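Side-chain contacts in 16S rRNA (guanine(1405)-N(7))-methyltransferase (Klebsiella pneumoniae, PDB 6PI9), which probably transfers a methyl group from S-adenosyl-L-methionine to N7 of guanine 1405 in 16S rRNA, thereby conferring resistance to aminoglycosides: residues Ala85-His90 with Asn125-Gly130; Asp101-Arg106 with Ser250-Tyr255; Leu118-Gly123 with Cys166-Glu171; Leu149-Ala154 with His160-Ala165. All coordinates share one frame; numbering follows the deposited sequence.

How the interactions relate
The four contacts sit around one Rossmann-like methyltransferase sheet. Interactions 3 and 4 involve its central strand 117-120 and edge strand 162-165; their centres lie about 14 Å apart, and a salt bridge from R164 to E171 joins them. Interactions 1 and 4 have centres about 12 Å apart, P126 and I127 packing on V150 and T153 of helix 144-157. N125 also reaches D119 of interaction 3. Interaction 2 stands toward the other end of the sheet, its centre about 23 Å from that of interaction 4. Along the chain, interaction 2 spans 3, which spans 4, while 1 interleaves with 2 and 3. Loops of interaction 3 hold both ends of S-adenosyl-L-homocysteine; interaction 4 packs a helix against the sheet.

Interaction 1 of 4, residues Ala85-His90 with Asn125-Gly130; sequences AALSLH and NPILLG
The peptide plane between I127 and L128 is the flat group of this contact, and both methyls of L87 lie above the same face of it. CD2 of L87 stands 3.8 Å from L128 N, while L87 CD1 comes to 3.7 Å from L128 CA. Around this plane the two neighbouring side chains frame the leucine. I127 offers its branch point, with CB 3.8 Å from L87 CD2. In L128 a chi1 of -180° swings the side chain away from its own N, which brings its CD1 to 3.9 Å from L87 CD1. Helix 125-131 is the first helix after strand 117-120 of a Rossmann-like methyltransferase domain, and L87 reaches it from helix 83-87, which precedes the sheet in the chain. A type I beta turn from L87 to H90 follows, and H90 ND1 accepts from S92 N as an N-cap. H90 touches S-adenosyl-L-homocysteine, as does N125 at the start of the opposing segment, where N125 ND2 also bonds to D119 OD2.

Interaction 2 of 4, residues Asp101-Arg106 with Ser250-Tyr255; sequences DEWMRR and SDELVY
Helix 100-111 faces the start of strand 252-259, their nearest CA atoms, of W103 and S250, 8.5 Å apart. S250 and D251 both have positive phi angles and form the bend that leads from strand 241-248 into E252 and V254, which extend along the strand with their CB atoms facing the helix. The indole of W103 meets E252 first. Its NE1 lies 3.4 Å from E252 OE1, and the ring and carboxylate planes are turned 35° apart. E252 has CG anti to its backbone N (chi1 -175°) and an extended chain beyond, which carries the carboxylate to the indole. OE1 of E252 forms a salt bridge with R96, and OE2 bonds to T212 OG1, so the buried carboxylate is held at both oxygens. V254 adds an apolar contact, its CG2 approaching the ring obliquely, 4.4 Å from W103 CD1. On the helix, R106 NH1 makes a salt bridge to E102 OE2 at 3.2 Å, with the carboxylate oxygen at the edge of the guanidinium, in its plane. E252 probably helps to position R96, which binds S-adenosyl-L-homocysteine, and strand 252-259 is the antiparallel strand near the edge of the 3-2-1-4-5-7-6 sheet characteristic of class I methyltransferases.

Interaction 3 of 4, residues Leu118-Gly123 with Cys166-Glu171; sequences LDLACG and CDLLSE. With SAH (S-adenosyl-L-homocysteine), chain B.
L168 alone carries the direct contact of 166-171 with 118-123, and the same side chain lies against the adenine of S-adenosyl-L-homocysteine, so one leucine serves both the protein contact and the ligand pocket. The segment 118-123 is the end of the first strand of the Rossmann-like fold with its following loop, consistent with the first signature motif of class I methyltransferases. L168 and L120 cross at about a right angle, CD2 of L168 4.1 Å from L120 CD2. With its CG opposite the carbonyl carbon (chi1 -68°), L168 also brings CD1 to 4.3 Å from A121 CB and keeps CG 3.7 Å from SAH N1. The Watson-Crick edge of adenine is read by the loop: L168 N donates to SAH N1 (2.9 Å, 169°), and SAH N6 donates to D167 OD1. That oxygen also accepts from L169 N, an Asx turn that steadies the carboxylate, while R29 and T26 hold OD2. At the other end of the ligand, SAH N donates to A121 O at 2.8 Å.

Interaction 4 of 4, residues Leu149-Ala154 with His160-Ala165; sequences LVNETA and HTRARA
N151 grips the backbone of A163 with both ends of its amide: A163 N donates to N151 OD1 at 2.8 Å, and N151 ND2 donates to A163 O. The angles at hydrogen, 158° and 160°, make both bonds fairly straight, and the two fix the rotation of the amide. This joins helix 144-157 to strand 162-165 within a beta-alpha-beta unit that starts at strand 137-141; helix and strand segments run nearly antiparallel, their axes 6.7 Å apart at closest. CG of N151 stands beside the backbone N (chi1 -77°), which turns the amide toward the strand. V150 packs its CG1 3.7 Å from A163 CB, and A154 CB presses on T161 O at 3.0 Å. The aliphatic part of R162 runs past N151, with CD 3.5 Å from N151 OD1. Farther out, R162 and R164 bond through their backbones to strand 137-141, leaving A163 N and O to the asparagine. T161 OG1, just before the strand, accepts from A137 N. R162 NH1 curls back to donate to T161 O at 2.8 Å, from above the carbonyl plane, and also bonds to W159 O. Within the helix, T153 OG1 and T153 N reach L149 O from opposite faces of its carbonyl plane.

Interaction 1 of 4, residues Ala85-His90 with Asn125-Gly130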
loop_
_atom_site.group_PDB
_atom_site.type_symbol
_atom_site.label_atom_id
_atom_site.label_comp_id
_atom_site.label_asym_id
_atom_site.label_seq_id
_atom_site.Cartn_x
_atom_site.Cartn_y
_atom_site.Cartn_z
ATOM N N ALA A 85 -1.258 -15.158 -14.675
ATOM C CA ALA A 85 -1.890 -13.875 -14.961
ATOM C C ALA A 85 -2.945 -13.517 -13.917
ATOM O O ALA A 85 -3.132 -12.336 -13.599
ATOM C CB ALA A 85 -2.505 -13.901 -16.361
ATOM N N ALA A 86 -3.658 -14.512 -13.382
ATOM C CA ALA A 86 -4.667 -14.219 -12.370
ATOM C C ALA A 86 -4.014 -13.887 -11.037
ATOM O O ALA A 86 -4.333 -12.868 -10.407
ATOM C CB ALA A 86 -5.613 -15.405 -12.223
ATOM N N LEU A 87 -3.100 -14.751 -10.589
ATOM C CA LEU A 87 -2.453 -14.556 -9.302
ATOM C C LEU A 87 -1.682 -13.244 -9.258
ATOM O O LEU A 87 -1.453 -12.705 -8.165
ATOM C CB LEU A 87 -1.545 -15.753 -9.015
ATOM C CG LEU A 87 -2.294 -17.038 -8.672
ATOM C CD1 LEU A 87 -1.371 -18.274 -8.717
ATOM C CD2 LEU A 87 -2.975 -16.892 -7.305
ATOM N N SER A 88 -1.308 -12.707 -10.428
ATOM C CA SER A 88 -0.672 -11.398 -10.546
ATOM C C SER A 88 -1.612 -10.246 -10.196
ATOM O O SER A 88 -1.148 -9.104 -10.126
ATOM C CB SER A 88 -0.122 -11.183 -11.968
ATOM O OG SER A 88 -1.108 -11.421 -12.961
ATOM N N LEU A 89 -2.904 -10.497 -9.983
ATOM C CA LEU A 89 -3.878 -9.429 -9.776
ATOM C C LEU A 89 -4.144 -9.111 -8.305
ATOM O O LEU A 89 -4.837 -8.123 -8.018
ATOM C CB LEU A 89 -5.197 -9.777 -10.478
ATOM C CG LEU A 89 -5.315 -9.236 -11.905
ATOM C CD1 LEU A 89 -4.112 -9.578 -12.809
ATOM C CD2 LEU A 89 -6.601 -9.736 -12.527
ATOM N N HIS A 90 -3.603 -9.901 -7.375
ATOM C CA HIS A 90 -3.570 -9.544 -5.964
ATOM C C HIS A 90 -2.136 -9.161 -5.592
ATOM O O HIS A 90 -1.212 -9.935 -5.851
ATOM C CB HIS A 90 -4.043 -10.704 -5.089
ATOM C CG HIS A 90 -4.261 -10.322 -3.662
ATOM N ND1 HIS A 90 -3.214 -10.147 -2.778
ATOM C CD2 HIS A 90 -5.397 -10.116 -2.951
ATOM C CE1 HIS A 90 -3.694 -9.813 -1.591
ATOM N NE2 HIS A 90 -5.016 -9.792 -1.667
ATOM N N ASN A 125 -3.596 -16.435 -1.982
ATOM C CA ASN A 125 -2.479 -17.366 -1.854
ATOM C C ASN A 125 -2.881 -18.840 -1.956
ATOM O O ASN A 125 -2.049 -19.638 -2.424
ATOM C CB ASN A 125 -1.747 -17.098 -0.537
ATOM C CG ASN A 125 -0.485 -17.938 -0.415
ATOM O OD1 ASN A 125 0.456 -17.782 -1.219
ATOM N ND2 ASN A 125 -0.472 -18.848 0.553
ATOM N N PRO A 126 -4.077 -19.278 -1.530
ATOM C CA PRO A 126 -4.398 -20.723 -1.650
ATOM C C PRO A 126 -4.495 -21.213 -3.076
ATOM O O PRO A 126 -4.334 -22.425 -3.330
ATOM C CB PRO A 126 -5.727 -20.848 -0.890
ATOM C CG PRO A 126 -6.000 -19.377 -0.307
ATOM C CD PRO A 126 -4.825 -18.623 -0.417
ATOM N N ILE A 127 -4.728 -20.317 -4.032
ATOM C CA ILE A 127 -4.664 -20.724 -5.433
ATOM C C ILE A 127 -3.211 -20.950 -5.863
ATOM O O ILE A 127 -2.903 -21.913 -6.571
ATOM C CB ILE A 127 -5.367 -19.676 -6.303
ATOM C CG1 ILE A 127 -6.846 -19.599 -5.914
ATOM C CG2 ILE A 127 -5.195 -20.014 -7.792
ATOM C CD1 ILE A 127 -7.594 -18.487 -6.603
ATOM N N LEU A 128 -2.298 -20.081 -5.428
ATOM C CA LEU A 128 -0.869 -20.283 -5.678
ATOM C C LEU A 128 -0.386 -21.595 -5.071
ATOM O O LEU A 128 0.205 -22.430 -5.770
ATOM C CB LEU A 128 -0.071 -19.100 -5.122
ATOM C CG LEU A 128 1.452 -19.131 -5.292
ATOM C CD1 LEU A 128 1.806 -19.428 -6.767
ATOM C CD2 LEU A 128 2.016 -17.794 -4.865
ATOM N N LEU A 129 -0.630 -21.788 -3.769
ATOM C CA LEU A 129 -0.369 -23.071 -3.109
ATOM C C LEU A 129 -0.942 -24.252 -3.865
ATOM O O LEU A 129 -0.258 -25.253 -4.107
ATOM C CB LEU A 129 -0.971 -23.063 -1.708
ATOM C CG LEU A 129 -0.338 -22.109 -0.730
ATOM C CD1 LEU A 129 -1.096 -22.245 0.613
ATOM C CD2 LEU A 129 1.110 -22.478 -0.627
ATOM N N GLY A 130 -2.228 -24.205 -4.164
ATOM C CA GLY A 130 -2.851 -25.359 -4.774
ATOM C C GLY A 130 -2.205 -25.749 -6.084
ATOM O O GLY A 130 -2.103 -26.943 -6.409
#

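Interaction 2 of 4, residues Asp101-Arg106 with Ser250-Tyr255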
loop_
_atom_site.group_PDB
_atom_site.type_symbol
_atom_site.label_atom_id
_atom_site.label_comp_id
_atom_site.label_asym_id
_atom_site.label_seq_id
_atom_site.Cartn_x
_atom_site.Cartn_y
_atom_site.Cartn_z
ATOM N N ASP A 101 9.074 -20.608 -6.800
ATOM C CA ASP A 101 9.810 -21.866 -6.799
ATOM C C ASP A 101 10.748 -21.934 -5.599
ATOM O O ASP A 101 10.650 -22.843 -4.765
ATOM C CB ASP A 101 10.563 -22.037 -8.111
ATOM C CG ASP A 101 9.631 -22.306 -9.280
ATOM O OD1 ASP A 101 8.552 -22.901 -9.060
ATOM O OD2 ASP A 101 9.996 -21.938 -10.423
ATOM N N GLU A 102 11.619 -20.942 -5.455
ATOM C CA GLU A 102 12.442 -20.874 -4.259
ATOM C C GLU A 102 11.596 -20.967 -2.980
ATOM O O GLU A 102 11.965 -21.676 -2.036
ATOM C CB GLU A 102 13.257 -19.587 -4.292
ATOM C CG GLU A 102 14.179 -19.483 -3.149
ATOM C CD GLU A 102 14.965 -18.182 -3.101
ATOM O OE1 GLU A 102 14.860 -17.378 -4.054
ATOM O OE2 GLU A 102 15.696 -17.968 -2.103
ATOM N N TRP A 103 10.442 -20.276 -2.940
ATOM C CA TRP A 103 9.611 -20.269 -1.743
ATOM C C TRP A 103 9.126 -21.686 -1.395
ATOM O O TRP A 103 9.202 -22.130 -0.244
ATOM C CB TRP A 103 8.429 -19.308 -1.965
ATOM C CG TRP A 103 7.676 -18.854 -0.729
ATOM C CD1 TRP A 103 7.806 -17.650 -0.066
ATOM C CD2 TRP A 103 6.672 -19.589 -0.029
ATOM N NE1 TRP A 103 6.955 -17.609 1.013
ATOM C CE2 TRP A 103 6.239 -18.783 1.049
ATOM C CE3 TRP A 103 6.098 -20.864 -0.208
ATOM C CZ2 TRP A 103 5.276 -19.205 1.944
ATOM C CZ3 TRP A 103 5.146 -21.287 0.680
ATOM C CH2 TRP A 103 4.736 -20.458 1.748
ATOM N N MET A 104 8.616 -22.419 -2.371
ATOM C CA MET A 104 8.150 -23.762 -2.045
ATOM C C MET A 104 9.313 -24.696 -1.707
ATOM O O MET A 104 9.216 -25.489 -0.760
ATOM C CB MET A 104 7.323 -24.315 -3.194
ATOM C CG MET A 104 5.900 -23.817 -3.199
ATOM S SD MET A 104 4.867 -24.610 -1.947
ATOM C CE MET A 104 4.847 -26.312 -2.531
ATOM N N ARG A 105 10.419 -24.611 -2.459
ATOM C CA ARG A 105 11.597 -25.409 -2.138
ATOM C C ARG A 105 12.019 -25.223 -0.689
ATOM O O ARG A 105 12.438 -26.181 -0.028
ATOM C CB ARG A 105 12.750 -25.035 -3.066
ATOM C CG ARG A 105 13.920 -26.008 -3.046
ATOM C CD ARG A 105 15.121 -25.419 -3.758
ATOM N NE ARG A 105 14.737 -24.768 -5.011
ATOM C CZ ARG A 105 14.989 -23.492 -5.299
ATOM N NH1 ARG A 105 15.640 -22.726 -4.433
ATOM N NH2 ARG A 105 14.598 -22.984 -6.461
ATOM N N ARG A 106 11.967 -23.989 -0.199
ATOM C CA ARG A 106 12.384 -23.698 1.178
ATOM C C ARG A 106 11.342 -23.800 2.299
ATOM O O ARG A 106 11.708 -23.930 3.467
ATOM C CB ARG A 106 13.058 -22.322 1.238
ATOM C CG ARG A 106 14.243 -22.169 0.297
ATOM C CD ARG A 106 15.474 -21.672 1.036
ATOM N NE ARG A 106 15.877 -20.341 0.594
ATOM C CZ ARG A 106 16.725 -19.560 1.255
ATOM N NH1 ARG A 106 17.035 -18.362 0.778
ATOM N NH2 ARG A 106 17.266 -19.976 2.391
ATOM N N SER A 250 12.458 -13.024 -2.333
ATOM C CA SER A 250 11.680 -12.123 -3.197
ATOM C C SER A 250 10.954 -11.019 -2.401
ATOM O O SER A 250 9.743 -10.785 -2.540
ATOM C CB SER A 250 10.704 -12.941 -4.052
ATOM O OG SER A 250 9.822 -12.108 -4.780
ATOM N N ASP A 251 11.731 -10.320 -1.572
ATOM C CA ASP A 251 11.285 -9.218 -0.708
ATOM C C ASP A 251 10.244 -9.676 0.305
ATOM O O ASP A 251 9.359 -8.896 0.678
ATOM C CB ASP A 251 10.755 -8.017 -1.508
ATOM C CG ASP A 251 11.895 -7.201 -2.204
ATOM O OD1 ASP A 251 11.767 -7.002 -3.428
ATOM O OD2 ASP A 251 12.883 -6.743 -1.532
ATOM N N GLU A 252 10.328 -10.944 0.731
ATOM C CA GLU A 252 9.509 -11.459 1.826
ATOM C C GLU A 252 10.452 -12.071 2.852
ATOM O O GLU A 252 11.184 -12.999 2.520
ATOM C CB GLU A 252 8.497 -12.510 1.294
ATOM C CG GLU A 252 7.525 -13.007 2.366
ATOM C CD GLU A 252 6.365 -13.781 1.762
ATOM O OE1 GLU A 252 6.518 -14.294 0.646
ATOM O OE2 GLU A 252 5.288 -13.844 2.376
ATOM N N LEU A 253 10.434 -11.552 4.084
ATOM C CA LEU A 253 11.177 -12.164 5.190
ATOM C C LEU A 253 10.333 -13.280 5.788
ATOM O O LEU A 253 9.219 -13.016 6.262
ATOM C CB LEU A 253 11.471 -11.117 6.264
ATOM C CG LEU A 253 11.995 -11.608 7.645
ATOM C CD1 LEU A 253 13.360 -12.290 7.538
ATOM C CD2 LEU A 253 12.011 -10.378 8.573
ATOM N N VAL A 254 10.867 -14.507 5.801
ATOM C CA VAL A 254 10.091 -15.707 6.142
ATOM C C VAL A 254 10.683 -16.329 7.407
ATOM O O VAL A 254 11.881 -16.525 7.484
ATOM C CB VAL A 254 10.121 -16.756 5.006
ATOM C CG1 VAL A 254 9.235 -18.007 5.402
ATOM C CG2 VAL A 254 9.675 -16.151 3.667
ATOM N N TYR A 255 9.827 -16.641 8.375
ATOM C CA TYR A 255 10.175 -17.346 9.608
ATOM C C TYR A 255 9.444 -18.682 9.654
ATOM O O TYR A 255 8.226 -18.728 9.466
ATOM C CB TYR A 255 9.699 -16.576 10.843
ATOM C CG TYR A 255 10.548 -15.371 11.168
ATOM C CD1 TYR A 255 11.654 -15.478 11.988
ATOM C CD2 TYR A 255 10.222 -14.118 10.657
ATOM C CE1 TYR A 255 12.429 -14.336 12.291
ATOM C CE2 TYR A 255 10.999 -13.003 10.952
ATOM C CZ TYR A 255 12.066 -13.116 11.748
ATOM O OH TYR A 255 12.819 -11.981 12.043
#

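Interaction 3 of 4, residues Leu118-Gly123 with Cys166-Glu171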
loop_
_atom_site.group_PDB
_atom_site.type_symbol
_atom_site.label_atom_id
_atom_site.label_comp_id
_atom_site.label_asym_id
_atom_site.label_seq_id
_atom_site.Cartn_x
_atom_site.Cartn_y
_atom_site.Cartn_z
ATOM N N LEU A 118 -3.786 -24.086 7.430
ATOM C CA LEU A 118 -4.644 -22.907 7.552
ATOM C C LEU A 118 -3.915 -21.731 6.907
ATOM O O LEU A 118 -2.759 -21.517 7.206
ATOM C CB LEU A 118 -4.866 -22.565 9.020
ATOM C CG LEU A 118 -5.417 -23.644 9.928
ATOM C CD1 LEU A 118 -5.711 -22.992 11.276
ATOM C CD2 LEU A 118 -6.641 -24.273 9.312
ATOM N N ASP A 119 -4.579 -20.961 6.048
ATOM C CA ASP A 119 -3.920 -19.802 5.412
ATOM C C ASP A 119 -4.668 -18.575 5.926
ATOM O O ASP A 119 -5.784 -18.313 5.486
ATOM C CB ASP A 119 -3.990 -19.932 3.893
ATOM C CG ASP A 119 -3.123 -18.952 3.166
ATOM O OD1 ASP A 119 -2.665 -17.938 3.775
ATOM O OD2 ASP A 119 -2.898 -19.224 1.946
ATOM N N LEU A 120 -4.069 -17.828 6.879
ATOM C CA LEU A 120 -4.812 -16.807 7.624
ATOM C C LEU A 120 -4.638 -15.492 6.894
ATOM O O LEU A 120 -3.508 -15.131 6.554
ATOM C CB LEU A 120 -4.285 -16.635 9.049
ATOM C CG LEU A 120 -4.836 -17.492 10.174
ATOM C CD1 LEU A 120 -4.468 -18.893 9.886
ATOM C CD2 LEU A 120 -4.193 -17.070 11.485
ATOM N N ALA A 121 -5.750 -14.817 6.621
ATOM C CA ALA A 121 -5.742 -13.635 5.780
ATOM C C ALA A 121 -5.140 -14.009 4.435
ATOM O O ALA A 121 -4.142 -13.462 3.987
ATOM C CB ALA A 121 -4.960 -12.492 6.442
ATOM N N CYS A 122 -5.803 -14.969 3.779
ATOM C CA CYS A 122 -5.205 -15.762 2.716
ATOM C C CYS A 122 -5.097 -15.022 1.401
ATOM O O CYS A 122 -4.268 -15.410 0.575
ATOM C CB CYS A 122 -6.018 -17.054 2.489
ATOM S SG CYS A 122 -7.739 -16.774 1.948
ATOM N N GLY A 123 -5.888 -13.965 1.204
ATOM C CA GLY A 123 -5.907 -13.316 -0.100
ATOM C C GLY A 123 -6.169 -14.331 -1.185
ATOM O O GLY A 123 -7.056 -15.165 -1.061
ATOM N N CYS A 166 -13.461 -14.563 7.669
ATOM C CA CYS A 166 -12.926 -14.547 9.031
ATOM C C CYS A 166 -12.349 -13.177 9.334
ATOM O O CYS A 166 -11.461 -12.748 8.592
ATOM C CB CYS A 166 -11.767 -15.559 9.137
ATOM S SG CYS A 166 -10.937 -15.471 10.733
ATOM N N ASP A 167 -12.774 -12.539 10.423
ATOM C CA ASP A 167 -12.128 -11.292 10.874
ATOM C C ASP A 167 -11.259 -11.664 12.073
ATOM O O ASP A 167 -11.781 -11.942 13.156
ATOM C CB ASP A 167 -13.148 -10.182 11.214
ATOM C CG ASP A 167 -12.455 -8.833 11.532
ATOM O OD1 ASP A 167 -11.276 -8.841 11.965
ATOM O OD2 ASP A 167 -13.110 -7.774 11.428
ATOM N N LEU A 168 -9.944 -11.623 11.874
ATOM C CA LEU A 168 -8.947 -12.018 12.867
ATOM C C LEU A 168 -8.836 -11.060 14.061
ATOM O O LEU A 168 -8.073 -11.341 15.005
ATOM C CB LEU A 168 -7.609 -12.167 12.180
ATOM C CG LEU A 168 -7.575 -13.375 11.212
ATOM C CD1 LEU A 168 -6.307 -13.250 10.409
ATOM C CD2 LEU A 168 -7.558 -14.738 11.940
ATOM N N LEU A 169 -9.567 -9.944 14.077
ATOM C CA LEU A 169 -9.649 -9.135 15.275
ATOM C C LEU A 169 -10.754 -9.610 16.193
ATOM O O LEU A 169 -10.762 -9.293 17.400
ATOM C CB LEU A 169 -9.909 -7.655 14.909
ATOM C CG LEU A 169 -8.646 -6.756 14.850
ATOM C CD1 LEU A 169 -8.102 -6.679 16.190
ATOM C CD2 LEU A 169 -7.530 -7.288 14.050
ATOM N N SER A 170 -11.734 -10.320 15.664
ATOM C CA SER A 170 -12.771 -10.769 16.556
ATOM C C SER A 170 -12.845 -12.278 16.654
ATOM O O SER A 170 -13.666 -12.791 17.431
ATOM C CB SER A 170 -14.122 -10.148 16.153
ATOM O OG SER A 170 -14.245 -10.105 14.760
ATOM N N GLU A 171 -11.966 -13.005 15.956
ATOM C CA GLU A 171 -11.994 -14.463 16.029
ATOM C C GLU A 171 -10.560 -14.977 16.069
ATOM O O GLU A 171 -9.739 -14.530 15.278
ATOM C CB GLU A 171 -12.737 -15.041 14.808
ATOM C CG GLU A 171 -12.760 -16.549 14.762
ATOM C CD GLU A 171 -13.282 -17.154 13.436
ATOM O OE1 GLU A 171 -13.857 -16.459 12.559
ATOM O OE2 GLU A 171 -13.134 -18.375 13.302
HETATM N N SAH B . -1.425 -13.769 3.213
HETATM C CA SAH B . -1.725 -13.341 1.829
HETATM C CB SAH B . -2.327 -11.947 1.816
HETATM C CG SAH B . -1.539 -10.823 2.551
HETATM S SD SAH B . -2.265 -9.159 2.183
HETATM C C SAH B . -0.453 -13.363 0.960
HETATM O O SAH B . 0.639 -13.251 1.555
HETATM O OXT SAH B . -0.504 -13.442 -0.283
HETATM C "C5'" SAH B . -3.142 -8.893 3.784
HETATM C "C4'" SAH B . -4.518 -9.617 3.864
HETATM O "O4'" SAH B . -5.031 -9.532 5.212
HETATM C "C3'" SAH B . -5.654 -9.131 2.918
HETATM O "O3'" SAH B . -6.146 -10.224 2.117
HETATM C "C2'" SAH B . -6.761 -8.634 3.846
HETATM O "O2'" SAH B . -8.037 -8.979 3.301
HETATM C "C1'" SAH B . -6.465 -9.471 5.100
HETATM N N9 SAH B . -6.890 -8.859 6.343
HETATM C C8 SAH B . -6.583 -7.601 6.796
HETATM N N7 SAH B . -7.080 -7.481 8.063
HETATM C C5 SAH B . -7.747 -8.640 8.366
HETATM C C6 SAH B . -8.476 -9.065 9.454
HETATM N N6 SAH B . -8.725 -8.290 10.489
HETATM N N1 SAH B . -8.949 -10.367 9.455
HETATM C C2 SAH B . -8.792 -11.177 8.382
HETATM N N3 SAH B . -8.086 -10.774 7.280
HETATM C C4 SAH B . -7.583 -9.508 7.314
#

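Interaction 4 of 4, residues Leu149-Ala154 with His160-Ala165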
loop_
_atom_site.group_PDB
_atom_site.type_symbol
_atom_site.label_atom_id
_atom_site.label_comp_id
_atom_site.label_asym_id
_atom_site.label_seq_id
_atom_site.Cartn_x
_atom_site.Cartn_y
_atom_site.Cartn_z
ATOM N N LEU A 149 -13.324 -16.565 -4.920
ATOM C CA LEU A 149 -12.448 -17.046 -5.986
ATOM C C LEU A 149 -11.736 -18.323 -5.578
ATOM O O LEU A 149 -11.591 -19.255 -6.384
ATOM C CB LEU A 149 -11.422 -15.973 -6.340
ATOM C CG LEU A 149 -11.947 -14.795 -7.162
ATOM C CD1 LEU A 149 -10.822 -13.785 -7.411
ATOM C CD2 LEU A 149 -12.557 -15.282 -8.452
ATOM N N VAL A 150 -11.284 -18.375 -4.329
ATOM C CA VAL A 150 -10.605 -19.563 -3.833
ATOM C C VAL A 150 -11.522 -20.775 -3.891
ATOM O O VAL A 150 -11.141 -21.823 -4.404
ATOM C CB VAL A 150 -10.089 -19.310 -2.419
ATOM C CG1 VAL A 150 -9.659 -20.623 -1.802
ATOM C CG2 VAL A 150 -8.926 -18.322 -2.519
ATOM N N ASN A 151 -12.740 -20.651 -3.358
ATOM C CA ASN A 151 -13.662 -21.790 -3.340
ATOM C C ASN A 151 -14.024 -22.244 -4.749
ATOM O O ASN A 151 -14.106 -23.452 -5.025
ATOM C CB ASN A 151 -14.936 -21.427 -2.561
ATOM C CG ASN A 151 -14.715 -21.445 -1.075
ATOM O OD1 ASN A 151 -13.995 -22.306 -0.595
ATOM N ND2 ASN A 151 -15.316 -20.495 -0.335
ATOM N N GLU A 152 -14.287 -21.296 -5.647
ATOM C CA GLU A 152 -14.637 -21.651 -7.021
ATOM C C GLU A 152 -13.488 -22.368 -7.719
ATOM O O GLU A 152 -13.685 -23.387 -8.391
ATOM C CB GLU A 152 -15.013 -20.390 -7.791
ATOM C CG GLU A 152 -16.301 -19.763 -7.310
ATOM C CD GLU A 152 -16.742 -18.603 -8.183
ATOM O OE1 GLU A 152 -16.601 -18.717 -9.434
ATOM O OE2 GLU A 152 -17.236 -17.594 -7.619
ATOM N N THR A 153 -12.275 -21.832 -7.589
ATOM C CA THR A 153 -11.137 -22.449 -8.259
ATOM C C THR A 153 -10.883 -23.840 -7.702
ATOM O O THR A 153 -10.637 -24.791 -8.452
ATOM C CB THR A 153 -9.902 -21.556 -8.093
ATOM O OG1 THR A 153 -10.196 -20.256 -8.623
ATOM C CG2 THR A 153 -8.663 -22.164 -8.791
ATOM N N ALA A 154 -10.948 -23.976 -6.374
ATOM C CA ALA A 154 -10.674 -25.262 -5.737
ATOM C C ALA A 154 -11.673 -26.332 -6.165
ATOM O O ALA A 154 -11.277 -27.453 -6.496
ATOM C CB ALA A 154 -10.673 -25.102 -4.219
ATOM N N HIS A 160 -9.164 -30.177 -2.082
ATOM C CA HIS A 160 -9.895 -30.121 -0.827
ATOM C C HIS A 160 -9.881 -28.727 -0.245
ATOM O O HIS A 160 -10.704 -28.434 0.628
ATOM C CB HIS A 160 -9.319 -31.120 0.167
ATOM C CG HIS A 160 -9.477 -32.546 -0.288
ATOM N ND1 HIS A 160 -8.603 -33.553 0.073
ATOM C CD2 HIS A 160 -10.414 -33.123 -1.076
ATOM C CE1 HIS A 160 -8.997 -34.690 -0.481
ATOM N NE2 HIS A 160 -10.098 -34.456 -1.176
ATOM N N THR A 161 -9.006 -27.875 -0.766
ATOM C CA THR A 161 -8.883 -26.502 -0.310
ATOM C C THR A 161 -10.206 -25.749 -0.389
ATOM O O THR A 161 -10.966 -25.894 -1.349
ATOM C CB THR A 161 -7.808 -25.806 -1.149
ATOM O OG1 THR A 161 -6.529 -26.295 -0.736
ATOM C CG2 THR A 161 -7.790 -24.302 -0.947
ATOM N N ARG A 162 -10.452 -24.919 0.627
ATOM C CA ARG A 162 -11.660 -24.101 0.729
ATOM C C ARG A 162 -11.258 -22.802 1.411
ATOM O O ARG A 162 -10.198 -22.714 2.014
ATOM C CB ARG A 162 -12.756 -24.783 1.550
ATOM C CG ARG A 162 -13.414 -26.029 0.925
ATOM C CD ARG A 162 -14.128 -25.752 -0.377
ATOM N NE ARG A 162 -14.802 -26.948 -0.910
ATOM C CZ ARG A 162 -14.212 -27.870 -1.683
ATOM N NH1 ARG A 162 -12.943 -27.735 -2.033
ATOM N NH2 ARG A 162 -14.902 -28.926 -2.137
ATOM N N ALA A 163 -12.145 -21.808 1.379
ATOM C CA ALA A 163 -11.917 -20.581 2.144
ATOM C C ALA A 163 -13.226 -20.136 2.783
ATOM O O ALA A 163 -14.315 -20.501 2.332
ATOM C CB ALA A 163 -11.373 -19.443 1.280
ATOM N N ARG A 164 -13.108 -19.334 3.846
ATOM C CA ARG A 164 -14.299 -18.839 4.511
ATOM C C ARG A 164 -14.028 -17.451 5.066
ATOM O O ARG A 164 -12.885 -17.038 5.263
ATOM C CB ARG A 164 -14.713 -19.763 5.651
ATOM C CG ARG A 164 -13.565 -19.846 6.679
ATOM C CD ARG A 164 -14.163 -20.033 8.007
ATOM N NE ARG A 164 -13.269 -20.227 9.144
ATOM C CZ ARG A 164 -13.117 -19.365 10.142
ATOM N NH1 ARG A 164 -13.772 -18.188 10.151
ATOM N NH2 ARG A 164 -12.340 -19.708 11.160
ATOM N N ALA A 165 -15.109 -16.725 5.309
ATOM C CA ALA A 165 -14.987 -15.413 5.960
ATOM C C ALA A 165 -14.350 -15.503 7.348
ATOM O O ALA A 165 -14.782 -16.295 8.190
ATOM C CB ALA A 165 -16.386 -14.834 6.093
#